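RBSTP2229 gene product (Geobacillus stearothermophilus, PDB 1T6A) is of unknown function; it belongs to the DUF1885 family and combines a long N-terminal helix with a small helix-and-sheet unit. Local coordinates at residues 67-72 and 96-101. Numbering follows the deposited sequence.
Sequences KGMAIS and GKANEF
Helix 92-109 packs against one face of the four-stranded antiparallel sheet, and Met69 and Ile71 of strand 68-76 meet Ala98 and Phe101 in that helix-on-sheet layer. The local axes, 35° apart in direction, approach to 9.7 Å. Met69 and Ile71, two positions apart on the strand, both send their side chains to the helix, where Lys97, Ala98 and Phe101 lie within about one turn. Met69 is modelled as selenomethionine, with SE in place of the sulfur. A chi1 of 71° tucks its CG in beside both backbone N and C, and the extended chain beyond carries SE out to Ala98, 3.9 Å from its CB. The bend at the end turns CE back toward the start of the helix: Met69 CE is 3.9 Å from Ala98 N and 4.2 Å from Lys97 CB. Small Ala98 suits this place because its single methyl lets the long, flexible Met69 chain come up to the helix backbone. The aliphatic base of Lys97 completes the patch, while its bent chain leads the amine away. Farther along, beta-branched Ile71, well suited to a strand, reaches out with CD1 to 3.8 Å from Phe101 CE2, approaching the ring obliquely. With chi1 near 175°, Phe101 points this large apolar ring toward Ile71. Leu59 and Ile84, from the strands flanking 68-76, extend the apolar layer, and Asp94 accepts hydrogen bonds from the backbone N of Lys67 and Gly68. Between the two segments themselves no hydrogen bond forms, so helix and strand meet here through van der Waals and hydrophobic contact.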
loop_
_atom_site.group_PDB
_atom_site.type_symbol
_atom_site.label_atom_id
_atom_site.label_comp_id
_atom_site.label_asym_id
_atom_site.label_seq_id
_atom_site.Cartn_x
_atom_site.Cartn_y
_atom_site.Cartn_z
ATOM N N LYS A 67 4.541 7.239 -13.696
ATOM C CA LYS A 67 4.167 8.547 -14.230
ATOM C C LYS A 67 2.907 9.091 -13.572
ATOM O O LYS A 67 2.920 10.191 -13.011
ATOM C CB LYS A 67 3.966 8.490 -15.732
ATOM C CG LYS A 67 3.697 9.868 -16.332
ATOM C CD LYS A 67 3.993 9.910 -17.838
ATOM C CE LYS A 67 3.547 11.232 -18.457
ATOM N NZ LYS A 67 2.763 10.994 -19.698
ATOM N N GLY A 68 1.824 8.325 -13.658
ATOM C CA GLY A 68 0.563 8.703 -13.067
ATOM C C GLY A 68 -0.668 8.213 -13.823
ATOM O O GLY A 68 -0.586 7.451 -14.793
HETATM N N MSE A 69 -1.821 8.665 -13.351
HETATM C CA MSE A 69 -3.090 8.383 -14.001
HETATM C C MSE A 69 -4.133 9.421 -13.576
HETATM O O MSE A 69 -3.890 10.224 -12.670
HETATM C CB MSE A 69 -3.571 6.967 -13.624
HETATM C CG MSE A 69 -4.034 6.813 -12.184
HETATM SE SE MSE A 69 -4.255 4.944 -11.587
HETATM C CE MSE A 69 -2.354 4.463 -11.401
ATOM N N ALA A 70 -5.297 9.357 -14.209
ATOM C CA ALA A 70 -6.357 10.329 -14.020
ATOM C C ALA A 70 -7.661 9.595 -13.799
ATOM O O ALA A 70 -8.003 8.686 -14.572
ATOM C CB ALA A 70 -6.449 11.229 -15.270
ATOM N N ILE A 71 -8.375 9.962 -12.746
ATOM C CA ILE A 71 -9.604 9.295 -12.369
ATOM C C ILE A 71 -10.739 10.297 -12.348
ATOM O O ILE A 71 -10.624 11.354 -11.741
ATOM C CB ILE A 71 -9.450 8.621 -10.964
ATOM C CG1 ILE A 71 -8.186 7.753 -10.927
ATOM C CG2 ILE A 71 -10.670 7.816 -10.635
ATOM C CD1 ILE A 71 -7.942 7.025 -9.608
ATOM N N SER A 72 -11.845 9.940 -12.995
ATOM C CA SER A 72 -13.007 10.808 -13.111
ATOM C C SER A 72 -14.297 10.021 -13.082
ATOM O O SER A 72 -14.300 8.775 -13.175
ATOM C CB SER A 72 -12.922 11.608 -14.416
ATOM O OG SER A 72 -12.731 10.762 -15.530
ATOM N N GLY A 96 -0.008 -1.771 -13.656
ATOM C CA GLY A 96 -0.248 -2.657 -12.541
ATOM C C GLY A 96 -0.999 -1.985 -11.409
ATOM O O GLY A 96 -1.962 -2.548 -10.886
ATOM N N LYS A 97 -0.596 -0.772 -11.038
ATOM C CA LYS A 97 -1.278 -0.084 -9.955
ATOM C C LYS A 97 -2.720 0.244 -10.324
ATOM O O LYS A 97 -3.615 0.084 -9.498
ATOM C CB LYS A 97 -0.536 1.174 -9.530
ATOM C CG LYS A 97 0.842 0.905 -8.958
ATOM C CD LYS A 97 0.757 0.168 -7.634
ATOM C CE LYS A 97 2.127 -0.025 -7.053
ATOM N NZ LYS A 97 2.742 -1.192 -7.614
ATOM N N ALA A 98 -2.957 0.628 -11.575
ATOM C CA ALA A 98 -4.311 0.950 -12.024
ATOM C C ALA A 98 -5.149 -0.307 -11.974
ATOM O O ALA A 98 -6.292 -0.267 -11.558
ATOM C CB ALA A 98 -4.316 1.541 -13.469
ATOM N N ASN A 99 -4.578 -1.426 -12.400
ATOM C CA ASN A 99 -5.292 -2.698 -12.348
ATOM C C ASN A 99 -5.667 -3.046 -10.903
ATOM O O ASN A 99 -6.799 -3.417 -10.635
ATOM C CB ASN A 99 -4.438 -3.826 -12.941
ATOM C CG ASN A 99 -4.510 -3.893 -14.445
ATOM O OD1 ASN A 99 -5.484 -3.438 -15.059
ATOM N ND2 ASN A 99 -3.475 -4.478 -15.060
ATOM N N GLU A 100 -4.719 -2.880 -9.978
ATOM C CA GLU A 100 -4.944 -3.177 -8.559
ATOM C C GLU A 100 -6.065 -2.315 -7.958
ATOM O O GLU A 100 -6.957 -2.816 -7.296
ATOM C CB GLU A 100 -3.652 -2.965 -7.756
ATOM C CG GLU A 100 -2.617 -4.045 -8.000
ATOM C CD GLU A 100 -1.194 -3.630 -7.644
ATOM O OE1 GLU A 100 -1.007 -2.813 -6.718
ATOM O OE2 GLU A 100 -0.250 -4.149 -8.285
ATOM N N PHE A 101 -6.006 -1.013 -8.178
ATOM C CA PHE A 101 -7.012 -0.121 -7.630
ATOM C C PHE A 101 -8.389 -0.355 -8.266
ATOM O O PHE A 101 -9.391 -0.258 -7.581
ATOM C CB PHE A 101 -6.605 1.346 -7.784
ATOM C CG PHE A 101 -7.654 2.288 -7.339
ATOM C CD1 PHE A 101 -8.015 2.353 -5.993
ATOM C CD2 PHE A 101 -8.344 3.075 -8.258
ATOM C CE1 PHE A 101 -9.007 3.194 -5.575
ATOM C CE2 PHE A 101 -9.342 3.933 -7.834
ATOM C CZ PHE A 101 -9.674 3.996 -6.497
#